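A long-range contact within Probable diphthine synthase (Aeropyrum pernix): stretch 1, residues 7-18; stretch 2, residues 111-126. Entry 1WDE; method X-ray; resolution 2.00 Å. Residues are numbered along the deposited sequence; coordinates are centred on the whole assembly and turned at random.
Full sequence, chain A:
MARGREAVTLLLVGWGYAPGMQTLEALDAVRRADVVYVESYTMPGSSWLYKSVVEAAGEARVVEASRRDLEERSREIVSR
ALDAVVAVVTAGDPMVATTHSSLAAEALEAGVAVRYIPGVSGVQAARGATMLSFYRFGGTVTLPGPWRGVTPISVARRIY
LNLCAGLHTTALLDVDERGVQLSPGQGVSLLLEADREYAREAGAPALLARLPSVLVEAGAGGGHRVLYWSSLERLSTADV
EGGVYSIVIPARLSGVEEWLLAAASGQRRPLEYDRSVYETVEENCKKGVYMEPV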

# COMPACT_ATOMS: atom_id res chain seq x y z
N ALA A 7 24.51 8.71 22.11
CA ALA A 7 23.22 8.69 22.79
C ALA A 7 22.16 7.96 21.97
O ALA A 7 22.25 7.91 20.74
CB ALA A 7 22.75 10.12 23.10
N VAL A 8 21.16 7.41 22.65
CA VAL A 8 20.09 6.66 21.99
C VAL A 8 19.60 7.31 20.70
O VAL A 8 19.03 8.41 20.71
CB VAL A 8 18.88 6.47 22.93
CG1 VAL A 8 17.99 5.37 22.38
CG2 VAL A 8 19.34 6.13 24.34
N THR A 9 19.82 6.62 19.58
CA THR A 9 19.38 7.09 18.28
C THR A 9 18.63 6.00 17.53
O THR A 9 19.09 4.85 17.44
CB THR A 9 20.57 7.57 17.43
OG1 THR A 9 21.20 8.68 18.08
CG2 THR A 9 20.11 8.01 16.06
N LEU A 10 17.47 6.35 16.99
CA LEU A 10 16.65 5.39 16.26
C LEU A 10 16.71 5.65 14.76
O LEU A 10 16.57 6.78 14.30
CB LEU A 10 15.20 5.48 16.74
CG LEU A 10 14.15 4.70 15.95
CD1 LEU A 10 14.39 3.22 16.07
CD2 LEU A 10 12.76 5.06 16.46
N LEU A 11 16.94 4.58 14.00
CA LEU A 11 17.01 4.69 12.56
C LEU A 11 15.85 3.91 11.96
O LEU A 11 15.80 2.69 12.11
CB LEU A 11 18.33 4.12 12.03
CG LEU A 11 19.63 4.65 12.63
CD1 LEU A 11 20.83 4.07 11.87
CD2 LEU A 11 19.64 6.17 12.55
N LEU A 12 14.91 4.61 11.33
CA LEU A 12 13.77 3.95 10.67
C LEU A 12 14.20 3.86 9.22
O LEU A 12 14.15 4.84 8.49
CB LEU A 12 12.49 4.79 10.79
CG LEU A 12 11.74 4.72 12.12
CD1 LEU A 12 10.36 5.30 11.92
CD2 LEU A 12 11.63 3.28 12.58
N VAL A 13 14.62 2.67 8.81
CA VAL A 13 15.16 2.45 7.48
C VAL A 13 14.30 1.69 6.46
O VAL A 13 13.87 0.56 6.71
CB VAL A 13 16.51 1.70 7.62
CG1 VAL A 13 17.26 1.71 6.30
CG2 VAL A 13 17.34 2.34 8.74
N GLY A 14 14.05 2.31 5.31
CA GLY A 14 13.30 1.65 4.26
C GLY A 14 14.32 0.84 3.46
O GLY A 14 15.35 1.36 3.02
N TRP A 15 14.06 -0.44 3.27
CA TRP A 15 14.97 -1.33 2.56
C TRP A 15 14.63 -1.57 1.08
O TRP A 15 15.38 -2.23 0.37
CB TRP A 15 15.01 -2.67 3.29
CG TRP A 15 16.32 -3.40 3.18
CD1 TRP A 15 16.54 -4.60 2.58
CD2 TRP A 15 17.58 -2.99 3.73
NE1 TRP A 15 17.86 -4.96 2.71
CE2 TRP A 15 18.52 -3.99 3.42
CE3 TRP A 15 18.00 -1.86 4.46
CZ2 TRP A 15 19.87 -3.91 3.80
CZ3 TRP A 15 19.34 -1.78 4.84
CH2 TRP A 15 20.26 -2.80 4.51
N GLY A 16 13.52 -1.02 0.59
CA GLY A 16 13.14 -1.29 -0.79
C GLY A 16 12.34 -2.59 -0.75
O GLY A 16 12.35 -3.28 0.27
N TYR A 17 11.66 -2.97 -1.83
CA TYR A 17 10.85 -4.18 -1.75
C TYR A 17 11.40 -5.44 -2.40
O TYR A 17 10.69 -6.43 -2.53
CB TYR A 17 9.44 -3.89 -2.29
CG TYR A 17 9.45 -3.40 -3.71
CD1 TYR A 17 9.63 -2.04 -4.00
CD2 TYR A 17 9.31 -4.29 -4.78
CE1 TYR A 17 9.68 -1.58 -5.30
CE2 TYR A 17 9.37 -3.84 -6.10
CZ TYR A 17 9.55 -2.49 -6.36
OH TYR A 17 9.62 -2.03 -7.66
N ALA A 18 12.66 -5.42 -2.81
CA ALA A 18 13.26 -6.61 -3.41
C ALA A 18 14.76 -6.48 -3.31
O ALA A 18 15.29 -5.39 -3.12
CB ALA A 18 12.86 -6.74 -4.88
N GLY A 111 13.03 11.75 24.12
CA GLY A 111 14.39 12.25 24.02
C GLY A 111 15.29 11.70 22.92
O GLY A 111 16.27 12.35 22.56
N VAL A 112 14.96 10.52 22.39
CA VAL A 112 15.75 9.88 21.33
C VAL A 112 15.77 10.61 19.99
O VAL A 112 14.74 11.12 19.53
CB VAL A 112 15.25 8.43 21.07
CG1 VAL A 112 16.13 7.76 20.02
CG2 VAL A 112 15.26 7.63 22.36
N ALA A 113 16.94 10.68 19.36
CA ALA A 113 17.06 11.34 18.06
C ALA A 113 16.55 10.35 17.02
O ALA A 113 16.88 9.17 17.07
CB ALA A 113 18.51 11.70 17.78
N VAL A 114 15.73 10.81 16.08
CA VAL A 114 15.18 9.92 15.06
C VAL A 114 15.58 10.30 13.64
O VAL A 114 15.43 11.45 13.23
CB VAL A 114 13.64 9.87 15.13
CG1 VAL A 114 13.10 9.01 13.99
CG2 VAL A 114 13.20 9.30 16.48
N ARG A 115 16.10 9.32 12.90
CA ARG A 115 16.50 9.56 11.52
C ARG A 115 15.61 8.67 10.63
O ARG A 115 15.49 7.46 10.87
CB ARG A 115 17.96 9.17 11.30
CG ARG A 115 18.92 9.81 12.27
CD ARG A 115 19.13 11.27 11.95
NE ARG A 115 20.15 11.47 10.93
CZ ARG A 115 20.40 12.65 10.37
NH1 ARG A 115 21.34 12.78 9.44
NH2 ARG A 115 19.69 13.71 10.73
N TYR A 116 14.99 9.28 9.63
CA TYR A 116 14.14 8.53 8.72
C TYR A 116 14.94 8.34 7.43
O TYR A 116 15.23 9.30 6.73
CB TYR A 116 12.83 9.31 8.46
CG TYR A 116 12.13 9.00 7.15
CD1 TYR A 116 12.05 7.69 6.67
CD2 TYR A 116 11.55 10.00 6.39
CE1 TYR A 116 11.40 7.40 5.46
CE2 TYR A 116 10.89 9.73 5.19
CZ TYR A 116 10.83 8.43 4.73
OH TYR A 116 10.22 8.17 3.53
N ILE A 117 15.32 7.09 7.15
CA ILE A 117 16.08 6.81 5.93
C ILE A 117 15.07 6.25 4.93
O ILE A 117 14.55 5.16 5.12
CB ILE A 117 17.20 5.77 6.17
CG1 ILE A 117 18.11 6.24 7.31
CG2 ILE A 117 18.02 5.60 4.87
CD1 ILE A 117 18.67 7.64 7.10
N PRO A 118 14.77 7.00 3.86
CA PRO A 118 13.78 6.47 2.90
C PRO A 118 14.17 5.26 2.05
O PRO A 118 15.35 5.00 1.79
CB PRO A 118 13.41 7.69 2.05
CG PRO A 118 14.52 8.66 2.23
CD PRO A 118 15.06 8.42 3.62
N GLY A 119 13.15 4.50 1.65
CA GLY A 119 13.36 3.34 0.79
C GLY A 119 12.33 3.40 -0.33
O GLY A 119 11.30 4.08 -0.19
N VAL A 120 12.57 2.71 -1.44
CA VAL A 120 11.57 2.70 -2.52
C VAL A 120 10.42 1.80 -2.07
O VAL A 120 10.64 0.62 -1.75
CB VAL A 120 12.12 2.14 -3.85
CG1 VAL A 120 10.99 2.04 -4.89
CG2 VAL A 120 13.23 3.04 -4.39
N SER A 121 9.19 2.33 -2.00
CA SER A 121 8.10 1.45 -1.60
C SER A 121 7.42 0.84 -2.82
O SER A 121 7.46 1.40 -3.92
CB SER A 121 7.08 2.18 -0.73
OG SER A 121 6.18 2.90 -1.51
N GLY A 122 6.87 -0.35 -2.64
CA GLY A 122 6.19 -1.03 -3.72
C GLY A 122 4.98 -0.24 -4.17
O GLY A 122 4.58 -0.30 -5.33
N VAL A 123 4.40 0.52 -3.25
CA VAL A 123 3.23 1.33 -3.59
C VAL A 123 3.62 2.37 -4.63
O VAL A 123 2.92 2.55 -5.62
CB VAL A 123 2.66 2.10 -2.36
CG1 VAL A 123 1.50 2.99 -2.80
CG2 VAL A 123 2.19 1.11 -1.28
N GLN A 124 4.72 3.08 -4.38
CA GLN A 124 5.19 4.13 -5.29
C GLN A 124 5.56 3.55 -6.64
O GLN A 124 5.20 4.10 -7.69
CB GLN A 124 6.40 4.87 -4.68
CG GLN A 124 7.25 5.64 -5.72
CD GLN A 124 8.73 5.78 -5.32
OE1 GLN A 124 9.58 6.12 -6.15
NE2 GLN A 124 9.04 5.51 -4.05
N ALA A 125 6.28 2.43 -6.62
CA ALA A 125 6.69 1.77 -7.85
C ALA A 125 5.46 1.28 -8.63
O ALA A 125 5.44 1.37 -9.85
CB ALA A 125 7.61 0.59 -7.55
N ALA A 126 4.45 0.78 -7.93
CA ALA A 126 3.23 0.30 -8.59
C ALA A 126 2.52 1.48 -9.26
O ALA A 126 2.19 1.40 -10.44
CB ALA A 126 2.32 -0.36 -7.59

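The rule that organises this contact is parallel strand pairing. The strand that begins at Thr9 and strand 113-117 run nearly parallel, with 17° between their directions, and the hydrogen bonds alternate along one edge of each: Leu10 N to Ala113 O, Arg115 N to Leu10 O, Leu12 N to Arg115 O, Ile117 N to Leu12 O and Gly14 N to Ile117 O, each 2.9 Å and nearly straight. The ladder starts loosely, with a weak bond from Ala113 N to Val8 O at 3.4 Å.

Paired residues send their side chains to the same face. Thr9, Leu11 and Val13 share one with Ala113, Arg115 and Ile117; there Leu11 CD2 lies 3.7 Å from Arg115 CB, so the aliphatic base of the arginine packs while its end leads away. On the other, Leu10 CD2 meets Val114 CG2 at 4.3 Å.

Where the ladder ends, glycine permits closeness. The CA atoms of Gly14 and Gly119 are 3.9 Å apart, and a CB on Gly14 would fall 2.6 Å from Gly119 N.

Tyr17 closes the contact against the start of the helix. Gly122 CA sits over one ring face, 4.0 Å from the Tyr17 centroid, a CH-pi contact, while Tyr17 CE1 packs 3.7 Å from Ala125 CB. Ser121 OG caps that helix, accepting from Gln124 N at 3.2 Å.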